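Local structure of mutual gliding-motility protein MglA (Myxococcus xanthus, 5YMX) at residues G42-L47 with L55-L60; E50-L55 with V83-S88; P135-Y140 with L180-K185. The protein is a small P-loop protein of the ADP-ribosylation factor family, named for mutual gliding motility, with guanosine-5'-diphosphate bound in this model. All coordinates share one frame; numbering follows the deposited sequence. Where two conformers were deposited one is given.

Interaction 1 of 3, residues G42-L47 with L55-L60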
ATOM      1  N   GLY A  42      -2.103 -13.456 -10.089  1.00 17.56           N
ATOM      2  CA  GLY A  42      -3.107 -13.206 -11.096  1.00 17.98           C
ATOM      3  C   GLY A  42      -2.577 -12.252 -12.146  1.00 17.01           C
ATOM      4  O   GLY A  42      -1.391 -11.912 -12.195  1.00 18.45           O
ATOM      5  N   LYS A  43      -3.489 -11.814 -13.006  1.00 17.70           N
ATOM      6  CA  LYS A  43      -3.162 -10.791 -13.987  1.00 17.42           C
ATOM      7  C   LYS A  43      -2.956  -9.437 -13.307  1.00 15.33           C
ATOM      8  O   LYS A  43      -3.483  -9.167 -12.225  1.00 16.74           O
ATOM      9  CB  LYS A  43      -4.306 -10.651 -14.993  1.00 21.48           C
ATOM     10  CG  LYS A  43      -4.646 -11.930 -15.762  1.00 27.18           C
ATOM     11  CD  LYS A  43      -3.765 -12.058 -16.993  1.00 32.02           C
ATOM     12  CE  LYS A  43      -4.230 -13.187 -17.900  1.00 35.60           C
ATOM     13  NZ  LYS A  43      -4.299 -14.452 -17.141  1.00 38.75           N
ATOM     14  N   LEU A  44      -2.202  -8.567 -13.975  1.00 14.03           N
ATOM     15  CA  LEU A  44      -2.134  -7.166 -13.575  1.00 14.03           C
ATOM     16  C   LEU A  44      -3.349  -6.479 -14.181  1.00 13.14           C
ATOM     17  O   LEU A  44      -3.534  -6.489 -15.405  1.00 15.40           O
ATOM     18  CB  LEU A  44      -0.841  -6.522 -14.072  1.00 14.06           C
ATOM     19  CG  LEU A  44      -0.652  -5.063 -13.646  1.00 15.52           C
ATOM     20  CD1 LEU A  44      -0.651  -4.951 -12.130  1.00 15.60           C
ATOM     21  CD2 LEU A  44       0.640  -4.505 -14.251  1.00 18.25           C
ATOM     22  N   ILE A  45      -4.203  -5.911 -13.331  1.00 13.57           N
ATOM     23  CA  ILE A  45      -5.519  -5.453 -13.757  1.00 14.58           C
ATOM     24  C   ILE A  45      -5.581  -3.941 -13.657  1.00 14.28           C
ATOM     25  O   ILE A  45      -5.299  -3.361 -12.600  1.00 14.65           O
ATOM     26  CB  ILE A  45      -6.631  -6.094 -12.910  1.00 16.68           C
ATOM     27  CG1 ILE A  45      -6.528  -7.620 -12.999  1.00 17.91           C
ATOM     28  CG2 ILE A  45      -8.006  -5.588 -13.339  1.00 17.40           C
ATOM     29  CD1 ILE A  45      -7.381  -8.362 -11.985  1.00 22.61           C
ATOM     30  N   SER A  46      -5.990  -3.308 -14.743  1.00 14.88           N
ATOM     31  CA  SER A  46      -6.281  -1.886 -14.755  1.00 17.69           C
ATOM     32  C   SER A  46      -7.759  -1.695 -15.073  1.00 18.26           C
ATOM     33  O   SER A  46      -8.251  -2.215 -16.078  1.00 19.44           O
ATOM     34  CB  SER A  46      -5.426  -1.216 -15.825  1.00 21.88           C
ATOM     35  OG  SER A  46      -5.915   0.063 -16.130  1.00 27.11           O
ATOM     36  N   LEU A  47      -8.471  -0.969 -14.208  1.00 17.95           N
ATOM     37  CA  LEU A  47      -9.877  -0.621 -14.410  1.00 18.78           C
ATOM     38  C   LEU A  47      -9.934   0.881 -14.620  1.00 19.96           C
ATOM     39  O   LEU A  47      -9.561   1.648 -13.731  1.00 23.51           O
ATOM     40  CB  LEU A  47     -10.729  -0.991 -13.194  1.00 20.54           C
ATOM     41  CG  LEU A  47     -10.695  -2.446 -12.731  1.00 21.97           C
ATOM     42  CD1 LEU A  47     -11.627  -2.671 -11.550  1.00 23.98           C
ATOM     43  CD2 LEU A  47     -11.056  -3.372 -13.887  1.00 22.63           C
ATOM     44  N   LEU A  55      -5.428   0.258 -10.316  1.00 13.49           N
ATOM     45  CA  LEU A  55      -4.459  -0.730 -10.757  1.00 12.63           C
ATOM     46  C   LEU A  55      -4.258  -1.695  -9.605  1.00 12.50           C
ATOM     47  O   LEU A  55      -4.021  -1.261  -8.473  1.00 12.72           O
ATOM     48  CB  LEU A  55      -3.140  -0.041 -11.111  1.00 14.31           C
ATOM     49  CG  LEU A  55      -2.006  -0.935 -11.576  1.00 14.68           C
ATOM     50  CD1 LEU A  55      -2.355  -1.545 -12.934  1.00 16.30           C
ATOM     51  CD2 LEU A  55      -0.727  -0.114 -11.655  1.00 16.99           C
ATOM     52  N   PHE A  56      -4.341  -2.997  -9.883  1.00 12.34           N
ATOM     53  CA  PHE A  56      -4.227  -3.953  -8.789  1.00 12.83           C
ATOM     54  C   PHE A  56      -3.849  -5.328  -9.306  1.00 11.87           C
ATOM     55  O   PHE A  56      -4.003  -5.640 -10.489  1.00 13.03           O
ATOM     56  CB  PHE A  56      -5.495  -4.016  -7.913  1.00 13.69           C
ATOM     57  CG  PHE A  56      -6.720  -4.490  -8.635  1.00 14.85           C
ATOM     58  CD1 PHE A  56      -7.471  -3.624  -9.419  1.00 17.27           C
ATOM     59  CD2 PHE A  56      -7.143  -5.807  -8.507  1.00 16.89           C
ATOM     60  CE1 PHE A  56      -8.633  -4.068 -10.060  1.00 18.50           C
ATOM     61  CE2 PHE A  56      -8.299  -6.249  -9.150  1.00 19.84           C
ATOM     62  CZ  PHE A  56      -9.037  -5.377  -9.925  1.00 20.16           C
ATOM     63  N   PHE A  57      -3.366  -6.151  -8.386  1.00 12.57           N
ATOM     64  CA  PHE A  57      -3.181  -7.573  -8.644  1.00 12.29           C
ATOM     65  C   PHE A  57      -3.092  -8.308  -7.318  1.00 12.67           C
ATOM     66  O   PHE A  57      -2.948  -7.704  -6.254  1.00 13.63           O
ATOM     67  CB  PHE A  57      -1.939  -7.854  -9.506  1.00 12.93           C
ATOM     68  CG  PHE A  57      -0.630  -7.589  -8.814  1.00 13.92           C
ATOM     69  CD1 PHE A  57      -0.094  -6.306  -8.769  1.00 13.94           C
ATOM     70  CD2 PHE A  57       0.096  -8.630  -8.243  1.00 15.94           C
ATOM     71  CE1 PHE A  57       1.139  -6.064  -8.149  1.00 15.29           C
ATOM     72  CE2 PHE A  57       1.329  -8.398  -7.644  1.00 17.08           C
ATOM     73  CZ  PHE A  57       1.852  -7.116  -7.601  1.00 16.10           C
ATOM     74  N   ASP A  58      -3.149  -9.632  -7.392  1.00 14.15           N
ATOM     75  CA  ASP A  58      -2.995 -10.445  -6.199  1.00 14.53           C
ATOM     76  C   ASP A  58      -1.971 -11.549  -6.429  1.00 15.52           C
ATOM     77  O   ASP A  58      -1.675 -11.937  -7.560  1.00 15.90           O
ATOM     78  CB  ASP A  58      -4.344 -11.005  -5.680  1.00 16.63           C
ATOM     79  CG  ASP A  58      -4.963 -12.018  -6.619  1.00 18.96           C
ATOM     80  OD1 ASP A  58      -4.473 -13.167  -6.676  1.00 20.46           O
ATOM     81  OD2 ASP A  58      -5.956 -11.673  -7.287  1.00 23.30           O
ATOM     82  N   PHE A  59      -1.410 -12.030  -5.327  1.00 14.87           N
ATOM     83  CA  PHE A  59      -0.457 -13.126  -5.411  1.00 15.85           C
ATOM     84  C   PHE A  59      -0.422 -13.863  -4.079  1.00 16.18           C
ATOM     85  O   PHE A  59      -0.744 -13.304  -3.025  1.00 16.83           O
ATOM     86  CB  PHE A  59       0.950 -12.650  -5.815  1.00 16.35           C
ATOM     87  CG  PHE A  59       1.611 -11.779  -4.792  1.00 17.81           C
ATOM     88  CD1 PHE A  59       1.260 -10.446  -4.669  1.00 18.01           C
ATOM     89  CD2 PHE A  59       2.582 -12.294  -3.944  1.00 19.70           C
ATOM     90  CE1 PHE A  59       1.871  -9.636  -3.712  1.00 18.63           C
ATOM     91  CE2 PHE A  59       3.192 -11.495  -2.987  1.00 20.43           C
ATOM     92  CZ  PHE A  59       2.833 -10.164  -2.870  1.00 19.91           C
ATOM     93  N   LEU A  60      -0.042 -15.133  -4.150  1.00 18.43           N
ATOM     94  CA  LEU A  60      -0.019 -16.018  -2.988  1.00 22.10           C
ATOM     95  C   LEU A  60       1.426 -16.435  -2.782  1.00 23.86           C
ATOM     96  O   LEU A  60       1.899 -17.375  -3.442  1.00 25.94           O
ATOM     97  CB  LEU A  60      -0.890 -17.244  -3.268  1.00 26.15           C
ATOM     98  CG  LEU A  60      -1.158 -18.247  -2.147  1.00 30.05           C
ATOM     99  CD1 LEU A  60      -2.121 -17.666  -1.133  1.00 31.01           C
ATOM    100  CD2 LEU A  60      -1.698 -19.564  -2.709  1.00 30.15           C
TER
HETATM  101  O   HOH W   1      -4.348 -10.374 -10.019  1.00 19.45           O
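Phe56 carries its CG between the backbone N and the carbonyl carbon (chi1 63°), which brings the ring across the strand pair onto Ile45, while Ile45 sets CG2 anti to its own N and CG1 beside it. Both branches thus lie against the same ring. The CB of Ile45 sits 4.0 Å from the Phe56 ring centroid, over one face in a CH-pi contact. Its CG2 comes within 3.6 Å of Phe56 CZ, and its CD1 reaches the CE2 side. Leu47 approaches differently, meeting the ring at its edge, with CD1 3.6 Å from Phe56 CE1.

The pairing illustrates how backbone register sets which side chains can meet. Ile45 and Phe56 form an antiparallel hydrogen-bonded pair: Ile45 N donates to Phe56 O and Phe56 N to Ile45 O, each at 2.9 Å. Ser46 and Leu55 follow as a non-hydrogen-bonded pair. In the other direction the chains part, and a water takes over, giving a hydrogen to Lys43 O and accepting one from Asp58 N. Direct backbone hydrogen bonding resumes at Gly42, whose N donates to Asp58 O at 3.0 Å. The Asp58 carboxylate has its main partner in Arg73, through a salt bridge.

Leu44 turns to the face opposite Phe56, where its CD1 packs 3.7 Å from Phe57 CD1 and also meets Leu55 CD1.

The short strand segments run at 147° to each other within the hairpin of strands 45-48 and 53-59. Helix 25-34 packs against the Leu44, Leu55 and Phe57 face, with the Tyr33 ring edge-to-face with Phe57. Strand 71-78 flanks strand 53-59 on its other side, a pair consistent with the interswitch of Arf relatives, and its Tyr77 stacks on Phe56.

Interaction 2 of 3, residues E50-L55 with V83-S88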
ATOM      1  N   GLU A  50     -13.903   7.075 -17.385  1.00 38.82           N
ATOM      2  CA  GLU A  50     -13.575   8.187 -18.266  1.00 43.62           C
ATOM      3  C   GLU A  50     -12.470   9.064 -17.689  1.00 42.83           C
ATOM      4  O   GLU A  50     -11.863   9.846 -18.428  1.00 44.88           O
ATOM      5  CB  GLU A  50     -14.832   9.011 -18.554  1.00 48.28           C
ATOM      6  CG  GLU A  50     -15.923   8.230 -19.288  1.00 52.17           C
ATOM      7  CD  GLU A  50     -17.250   8.967 -19.329  1.00 55.65           C
ATOM      8  OE1 GLU A  50     -17.336  10.074 -18.756  1.00 57.92           O
ATOM      9  OE2 GLU A  50     -18.209   8.442 -19.931  1.00 56.41           O
ATOM     10  N   THR A  51     -12.186   8.942 -16.392  1.00 39.67           N
ATOM     11  CA  THR A  51     -11.162   9.758 -15.751  1.00 37.45           C
ATOM     12  C   THR A  51     -10.223   8.896 -14.914  1.00 34.83           C
ATOM     13  O   THR A  51      -9.125   8.543 -15.359  1.00 35.41           O
ATOM     14  CB  THR A  51     -11.812  10.823 -14.864  1.00 38.75           C
ATOM     15  OG1 THR A  51     -12.647  10.187 -13.887  1.00 39.63           O
ATOM     16  CG2 THR A  51     -12.653  11.787 -15.695  1.00 39.46           C
ATOM     17  N   ASP A  52     -10.649   8.543 -13.706  1.00 30.68           N
ATOM     18  CA  ASP A  52      -9.760   7.869 -12.776  1.00 27.36           C
ATOM     19  C   ASP A  52      -9.668   6.374 -13.070  1.00 25.33           C
ATOM     20  O   ASP A  52     -10.508   5.773 -13.746  1.00 25.39           O
ATOM     21  CB  ASP A  52     -10.171   8.136 -11.325  1.00 27.48           C
ATOM     22  CG  ASP A  52      -9.956   9.587 -10.916  1.00 27.37           C
ATOM     23  OD1 ASP A  52      -9.142  10.278 -11.558  1.00 29.43           O
ATOM     24  OD2 ASP A  52     -10.595  10.036  -9.950  1.00 24.98           O
ATOM     25  N   ARG A  53      -8.605   5.787 -12.552  1.00 24.01           N
ATOM     26  CA  ARG A  53      -8.273   4.406 -12.814  1.00 23.08           C
ATOM     27  C   ARG A  53      -7.869   3.752 -11.510  1.00 19.35           C
ATOM     28  O   ARG A  53      -7.492   4.416 -10.543  1.00 20.63           O
ATOM     29  CB  ARG A  53      -7.063   4.305 -13.752  1.00 30.28           C
ATOM     30  CG  ARG A  53      -7.275   4.866 -15.144  1.00 34.84           C
ATOM     31  CD  ARG A  53      -5.938   5.076 -15.836  1.00 39.10           C
ATOM     32  NE  ARG A  53      -5.133   6.054 -15.110  1.00 42.31           N
ATOM     33  CZ  ARG A  53      -3.937   6.485 -15.497  1.00 44.58           C
ATOM     34  NH1 ARG A  53      -3.389   6.026 -16.615  1.00 46.52           N
ATOM     35  NH2 ARG A  53      -3.291   7.380 -14.767  1.00 44.83           N
ATOM     36  N   THR A  54      -7.941   2.434 -11.503  1.00 16.50           N
ATOM     37  CA  THR A  54      -7.437   1.607 -10.419  0.71 17.24           C
ATOM     38  C   THR A  54      -6.502   0.567 -11.020  1.00 15.77           C
ATOM     39  O   THR A  54      -6.772   0.047 -12.107  1.00 18.85           O
ATOM     40  CB  THR A  54      -8.602   0.895  -9.713  0.71 20.56           C
ATOM     41  OG1 THR A  54      -9.553   1.866  -9.263  0.71 24.31           O
ATOM     42  CG2 THR A  54      -8.111   0.111  -8.513  0.71 21.47           C
ATOM     43  N   LEU A  55      -5.428   0.258 -10.316  1.00 13.49           N
ATOM     44  CA  LEU A  55      -4.459  -0.730 -10.757  1.00 12.63           C
ATOM     45  C   LEU A  55      -4.258  -1.695  -9.605  1.00 12.50           C
ATOM     46  O   LEU A  55      -4.021  -1.261  -8.473  1.00 12.72           O
ATOM     47  CB  LEU A  55      -3.140  -0.041 -11.111  1.00 14.31           C
ATOM     48  CG  LEU A  55      -2.006  -0.935 -11.576  1.00 14.68           C
ATOM     49  CD1 LEU A  55      -2.355  -1.545 -12.934  1.00 16.30           C
ATOM     50  CD2 LEU A  55      -0.727  -0.114 -11.655  1.00 16.99           C
ATOM     51  N   VAL A  83      -5.395  12.324 -10.215  1.00 19.24           N
ATOM     52  CA  VAL A  83      -6.704  11.952  -9.707  1.00 18.97           C
ATOM     53  C   VAL A  83      -7.662  13.105  -9.947  1.00 19.73           C
ATOM     54  O   VAL A  83      -7.353  14.261  -9.627  1.00 21.33           O
ATOM     55  CB  VAL A  83      -6.633  11.589  -8.215  1.00 19.12           C
ATOM     56  CG1 VAL A  83      -8.035  11.312  -7.672  1.00 21.41           C
ATOM     57  CG2 VAL A  83      -5.705  10.379  -8.009  1.00 19.73           C
ATOM     58  N   PHE A  84      -8.832  12.791 -10.499  1.00 20.37           N
ATOM     59  CA  PHE A  84      -9.849  13.787 -10.792  1.00 22.35           C
ATOM     60  C   PHE A  84     -10.966  13.839  -9.759  1.00 22.13           C
ATOM     61  O   PHE A  84     -11.533  14.914  -9.542  1.00 23.85           O
ATOM     62  CB  PHE A  84     -10.390  13.557 -12.206  1.00 24.88           C
ATOM     63  CG  PHE A  84      -9.322  13.643 -13.260  1.00 26.30           C
ATOM     64  CD1 PHE A  84      -8.883  14.874 -13.698  1.00 27.63           C
ATOM     65  CD2 PHE A  84      -8.710  12.497 -13.765  1.00 28.63           C
ATOM     66  CE1 PHE A  84      -7.895  14.976 -14.652  1.00 29.70           C
ATOM     67  CE2 PHE A  84      -7.710  12.597 -14.719  1.00 29.52           C
ATOM     68  CZ  PHE A  84      -7.304  13.842 -15.160  1.00 29.36           C
ATOM     69  N   TYR A  85     -11.273  12.724  -9.099  1.00 21.95           N
ATOM     70  CA  TYR A  85     -12.320  12.652  -8.085  1.00 22.64           C
ATOM     71  C   TYR A  85     -11.725  12.161  -6.772  1.00 23.39           C
ATOM     72  O   TYR A  85     -11.150  11.072  -6.726  1.00 23.87           O
ATOM     73  CB  TYR A  85     -13.436  11.698  -8.520  1.00 23.17           C
ATOM     74  CG  TYR A  85     -14.282  12.204  -9.668  1.00 23.79           C
ATOM     75  CD1 TYR A  85     -13.925  11.952 -10.985  1.00 24.90           C
ATOM     76  CD2 TYR A  85     -15.439  12.936  -9.432  1.00 25.03           C
ATOM     77  CE1 TYR A  85     -14.694  12.417 -12.037  1.00 26.55           C
ATOM     78  CE2 TYR A  85     -16.220  13.401 -10.478  1.00 26.79           C
ATOM     79  CZ  TYR A  85     -15.841  13.136 -11.777  1.00 27.69           C
ATOM     80  OH  TYR A  85     -16.612  13.599 -12.820  1.00 30.89           O
ATOM     81  N   ASP A  86     -11.896  12.947  -5.698  1.00 24.83           N
ATOM     82  CA  ASP A  86     -11.498  12.478  -4.367  1.00 26.16           C
ATOM     83  C   ASP A  86     -12.193  11.169  -4.012  1.00 25.01           C
ATOM     84  O   ASP A  86     -11.622  10.332  -3.299  1.00 25.23           O
ATOM     85  CB  ASP A  86     -11.785  13.562  -3.313  1.00 28.62           C
ATOM     86  CG  ASP A  86     -11.349  13.161  -1.901  1.00 29.39           C
ATOM     87  OD1 ASP A  86     -10.205  12.695  -1.721  1.00 30.29           O
ATOM     88  OD2 ASP A  86     -12.148  13.350  -0.953  1.00 30.59           O
ATOM     89  N   ALA A  87     -13.415  10.965  -4.523  1.00 24.09           N
ATOM     90  CA  ALA A  87     -14.137   9.721  -4.272  1.00 23.59           C
ATOM     91  C   ALA A  87     -13.323   8.503  -4.682  1.00 23.11           C
ATOM     92  O   ALA A  87     -13.468   7.432  -4.085  1.00 23.96           O
ATOM     93  CB  ALA A  87     -15.484   9.733  -5.000  1.00 23.68           C
ATOM     94  N   SER A  88     -12.462   8.642  -5.695  1.00 21.52           N
ATOM     95  CA  SER A  88     -11.644   7.511  -6.121  0.65 20.80           C
ATOM     96  C   SER A  88     -10.669   7.090  -5.033  1.00 21.65           C
ATOM     97  O   SER A  88     -10.420   5.892  -4.842  1.00 21.03           O
ATOM     98  CB  SER A  88     -10.886   7.870  -7.392  0.65 19.72           C
ATOM     99  OG  SER A  88     -11.795   8.199  -8.417  0.65 19.14           O
TER
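Asp52 reaches from the loop just before strand 53-59 to the turn at Phe84 and Tyr85, and nearly every atom beyond its backbone has a partner there. Its CB lies beside Ser88, 3.3 Å from Ser88 OG. With CG anti to the carbonyl carbon (chi1 -68°), the carboxylate faces two successive backbone amides. OD1 accepts from Phe84 N at 2.7 Å through its syn lone pair, in a fairly straight bond (163° at the hydrogen). OD2 likewise turns a syn lone pair to Tyr85 N, 2.9 Å away. Ser88 OG donates to the anti side of OD2 at 2.7 Å, less certainly, as Ser88 has two conformers. The two amide bonds, one to each oxygen, hold the carboxylate against rotation, an economical way of tying a loop to a turn.

Two aromatic rings flank the carboxylate. Phe84 offers its edge to OD1, its plane only 19° from that of the carboxylate, and OD2 lies in plane at the edge of the Tyr85 ring. Thr51 extends the contact, its CB 3.7 Å from Phe84 CD2 and its OG1 3.5 Å from Tyr85 CE1.

Through its bonds the carboxylate sits beside the N-terminal end of helix 86-92, where its negative charge probably suits the helix dipole. Residues 83-88 follow strand 71-78, a position consistent with the switch II region of small Ras-like proteins.

Interaction 3 of 3, residues P135-Y140 with L180-K185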
ATOM      1  N   PRO A 135      -1.723  -1.287   9.984  1.00 16.61           N
ATOM      2  CA  PRO A 135      -0.388  -1.419   9.391  1.00 16.56           C
ATOM      3  C   PRO A 135      -0.117  -0.325   8.364  1.00 15.07           C
ATOM      4  O   PRO A 135      -0.903  -0.093   7.439  1.00 15.97           O
ATOM      5  CB  PRO A 135      -0.448  -2.807   8.743  1.00 17.11           C
ATOM      6  CG  PRO A 135      -1.366  -3.578   9.681  1.00 17.83           C
ATOM      7  CD  PRO A 135      -2.438  -2.575  10.022  1.00 17.03           C
ATOM      8  N   TYR A 136       1.008   0.361   8.537  1.00 14.79           N
ATOM      9  CA  TYR A 136       1.302   1.561   7.764  1.00 14.02           C
ATOM     10  C   TYR A 136       2.812   1.741   7.717  1.00 13.75           C
ATOM     11  O   TYR A 136       3.481   1.728   8.758  1.00 15.49           O
ATOM     12  CB  TYR A 136       0.615   2.771   8.431  1.00 14.22           C
ATOM     13  CG  TYR A 136       1.068   4.120   7.918  1.00 13.92           C
ATOM     14  CD1 TYR A 136       1.302   4.339   6.562  1.00 14.96           C
ATOM     15  CD2 TYR A 136       1.282   5.174   8.798  1.00 15.93           C
ATOM     16  CE1 TYR A 136       1.737   5.558   6.102  1.00 15.65           C
ATOM     17  CE2 TYR A 136       1.724   6.409   8.351  1.00 17.27           C
ATOM     18  CZ  TYR A 136       1.952   6.589   6.992  1.00 16.23           C
ATOM     19  OH  TYR A 136       2.386   7.803   6.524  1.00 19.10           O
ATOM     20  N   VAL A 137       3.345   1.868   6.505  1.00 12.78           N
ATOM     21  CA  VAL A 137       4.752   2.181   6.296  1.00 12.90           C
ATOM     22  C   VAL A 137       4.834   3.302   5.276  1.00 11.48           C
ATOM     23  O   VAL A 137       3.925   3.501   4.464  1.00 12.08           O
ATOM     24  CB  VAL A 137       5.578   0.966   5.817  1.00 15.30           C
ATOM     25  CG1 VAL A 137       5.394  -0.236   6.736  1.00 15.78           C
ATOM     26  CG2 VAL A 137       5.224   0.571   4.403  1.00 16.88           C
ATOM     27  N   ILE A 138       5.942   4.032   5.314  1.00 12.08           N
ATOM     28  CA  ILE A 138       6.152   5.154   4.412  1.00 11.98           C
ATOM     29  C   ILE A 138       7.402   4.910   3.575  1.00 12.36           C
ATOM     30  O   ILE A 138       8.435   4.465   4.091  1.00 13.49           O
ATOM     31  CB  ILE A 138       6.178   6.517   5.157  1.00 14.02           C
ATOM     32  CG1 ILE A 138       6.195   7.689   4.171  1.00 15.37           C
ATOM     33  CG2 ILE A 138       7.331   6.639   6.145  1.00 15.87           C
ATOM     34  CD1 ILE A 138       5.750   9.012   4.800  1.00 17.70           C
ATOM     35  N   GLN A 139       7.296   5.195   2.285  1.00 11.29           N
ATOM     36  CA  GLN A 139       8.411   5.072   1.358  1.00 11.04           C
ATOM     37  C   GLN A 139       8.787   6.454   0.857  1.00 11.48           C
ATOM     38  O   GLN A 139       7.932   7.186   0.360  1.00 12.75           O
ATOM     39  CB  GLN A 139       8.011   4.191   0.175  1.00 11.57           C
ATOM     40  CG  GLN A 139       9.146   4.009  -0.842  1.00 12.13           C
ATOM     41  CD  GLN A 139       8.681   3.242  -2.054  1.00 11.94           C
ATOM     42  OE1 GLN A 139       8.361   3.831  -3.078  1.00 12.43           O
ATOM     43  NE2 GLN A 139       8.632   1.912  -1.938  1.00 11.71           N
ATOM     44  N   TYR A 140      10.066   6.812   0.993  1.00 11.67           N
ATOM     45  CA  TYR A 140      10.588   8.048   0.409  1.00 12.73           C
ATOM     46  C   TYR A 140      11.187   7.654  -0.930  1.00 12.61           C
ATOM     47  O   TYR A 140      12.297   7.110  -0.990  1.00 13.16           O
ATOM     48  CB  TYR A 140      11.647   8.680   1.306  1.00 13.52           C
ATOM     49  CG  TYR A 140      11.188   8.956   2.721  1.00 15.02           C
ATOM     50  CD1 TYR A 140       9.886   9.380   2.992  1.00 16.15           C
ATOM     51  CD2 TYR A 140      12.050   8.789   3.786  1.00 17.83           C
ATOM     52  CE1 TYR A 140       9.475   9.630   4.294  1.00 17.73           C
ATOM     53  CE2 TYR A 140      11.656   9.050   5.077  1.00 18.93           C
ATOM     54  CZ  TYR A 140      10.368   9.470   5.329  1.00 18.63           C
ATOM     55  OH  TYR A 140       9.969   9.720   6.619  1.00 20.34           O
ATOM     56  N   LEU A 180       7.416  -3.389   0.851  1.00 12.50           N
ATOM     57  CA  LEU A 180       6.311  -4.344   0.840  1.00 12.94           C
ATOM     58  C   LEU A 180       6.451  -5.364   1.964  1.00 13.71           C
ATOM     59  O   LEU A 180       5.470  -5.702   2.641  1.00 14.56           O
ATOM     60  CB  LEU A 180       6.264  -5.058  -0.510  1.00 13.64           C
ATOM     61  CG  LEU A 180       5.244  -6.185  -0.624  1.00 15.68           C
ATOM     62  CD1 LEU A 180       3.850  -5.653  -0.348  1.00 18.57           C
ATOM     63  CD2 LEU A 180       5.352  -6.804  -2.013  1.00 17.49           C
ATOM     64  N   LYS A 181       7.661  -5.880   2.165  1.00 14.51           N
ATOM     65  CA  LYS A 181       7.875  -6.839   3.243  1.00 15.82           C
ATOM     66  C   LYS A 181       7.504  -6.245   4.593  1.00 15.80           C
ATOM     67  O   LYS A 181       6.920  -6.930   5.446  1.00 16.91           O
ATOM     68  CB  LYS A 181       9.336  -7.278   3.255  1.00 16.97           C
ATOM     69  CG  LYS A 181       9.732  -8.186   2.108  1.00 19.57           C
ATOM     70  CD  LYS A 181      11.216  -8.533   2.201  1.00 21.62           C
ATOM     71  CE  LYS A 181      11.652  -9.430   1.062  1.00 24.15           C
ATOM     72  NZ  LYS A 181      13.120  -9.713   1.133  1.00 26.93           N
ATOM     73  N   ALA A 182       7.860  -4.980   4.821  1.00 15.16           N
ATOM     74  CA  ALA A 182       7.576  -4.359   6.112  1.00 16.11           C
ATOM     75  C   ALA A 182       6.076  -4.276   6.369  1.00 15.74           C
ATOM     76  O   ALA A 182       5.600  -4.642   7.453  1.00 17.61           O
ATOM     77  CB  ALA A 182       8.219  -2.972   6.169  1.00 17.02           C
ATOM     78  N   VAL A 183       5.305  -3.779   5.398  1.00 14.45           N
ATOM     79  CA  VAL A 183       3.872  -3.666   5.640  1.00 15.00           C
ATOM     80  C   VAL A 183       3.232  -5.043   5.714  1.00 14.72           C
ATOM     81  O   VAL A 183       2.328  -5.278   6.520  1.00 15.75           O
ATOM     82  CB  VAL A 183       3.185  -2.739   4.623  1.00 15.01           C
ATOM     83  CG1 VAL A 183       3.078  -3.398   3.241  1.00 15.23           C
ATOM     84  CG2 VAL A 183       1.832  -2.288   5.162  1.00 16.73           C
ATOM     85  N   ALA A 184       3.710  -5.987   4.906  1.00 15.66           N
ATOM     86  CA  ALA A 184       3.143  -7.328   4.967  1.00 16.65           C
ATOM     87  C   ALA A 184       3.396  -7.964   6.327  1.00 17.51           C
ATOM     88  O   ALA A 184       2.528  -8.660   6.866  1.00 18.09           O
ATOM     89  CB  ALA A 184       3.720  -8.192   3.845  1.00 16.45           C
ATOM     90  N   LYS A 185       4.585  -7.746   6.894  1.00 18.06           N
ATOM     91  CA  LYS A 185       4.894  -8.323   8.198  1.00 20.29           C
ATOM     92  C   LYS A 185       3.999  -7.738   9.285  1.00 20.00           C
ATOM     93  O   LYS A 185       3.556  -8.462  10.182  1.00 20.78           O
ATOM     94  CB  LYS A 185       6.368  -8.105   8.532  1.00 23.63           C
ATOM     95  CG  LYS A 185       6.768  -8.527   9.935  1.00 29.01           C
ATOM     96  CD  LYS A 185       8.266  -8.372  10.133  1.00 34.17           C
ATOM     97  CE  LYS A 185       8.672  -8.655  11.566  1.00 37.51           C
ATOM     98  NZ  LYS A 185      10.130  -8.425  11.762  1.00 40.31           N
TER
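Val137 and Val183 have the closest CA atoms of the two segments, 5.9 Å apart, where strand 136-140 and helix 180-185 run almost antiparallel (170°) with their axes 7.9 Å apart. Short side chains, two valines, an alanine and a proline, meet in this interval. Val137 has CG1 anti to its carbonyl carbon and CG2 between that carbon and the backbone N (chi1 -53°), so that both methyls meet Val183, and CG1 also reaches Ala182.

CG1 rests on the helix backbone, 3.8 Å from Val183 N, and meets the methyl of the preceding residue as well, with Ala182 CB 4.0 Å from Val137 CG1. CG2 packs alongside Val183, 3.9 Å from its CB. The two valines cross at about a right angle. Val183 in turn sends CG2, anti to its backbone N, back along the strand to Pro135, where it lies 4.3 Å from Pro135 CB and 4.2 Å from Pro135 O. The contact is thus purely apolar, a compact case of a strand packing against a helix, and both valines are buried.

To either end of the segment in helix 176-193, Thr179 and Leu186 also touch Val137, while Leu186 and Val187 reach Pro135. On the strand's flanks, the Val137 backbone is hydrogen-bonded to Val99 and Phe101 of the parallel strand 98-104, and that of Ile138 to Pro164 and Tyr166. The other face of strand 136-141 belongs to helix 151-158, against which Ile138 and Tyr140 pack, so that the strand lies between two helices as in the three-layer alpha-beta-alpha sandwich of P-loop proteins.

In the fold
From the N terminus, residues 42-47 come first and are closed by 55-60 into a hairpin, interaction 1. The loop and the start of its second strand supply 50-55, which reaches forward to 83-88 in interaction 2. The contacts therefore cross along the chain, share Leu55, and are joined by a probable hydrogen bond from Thr54 N to Leu47 O. Together they tie the hairpin to the turn leading into helix 86-92. Interaction 3 follows in series, closing a 39-residue loop between strand 136-141 and helix 176-193. It lies on the same mixed sheet, and its Leu180 touches Phe59 of interaction 1, whereas interactions 2 and 3 stay about 12 Å apart at their nearest atoms.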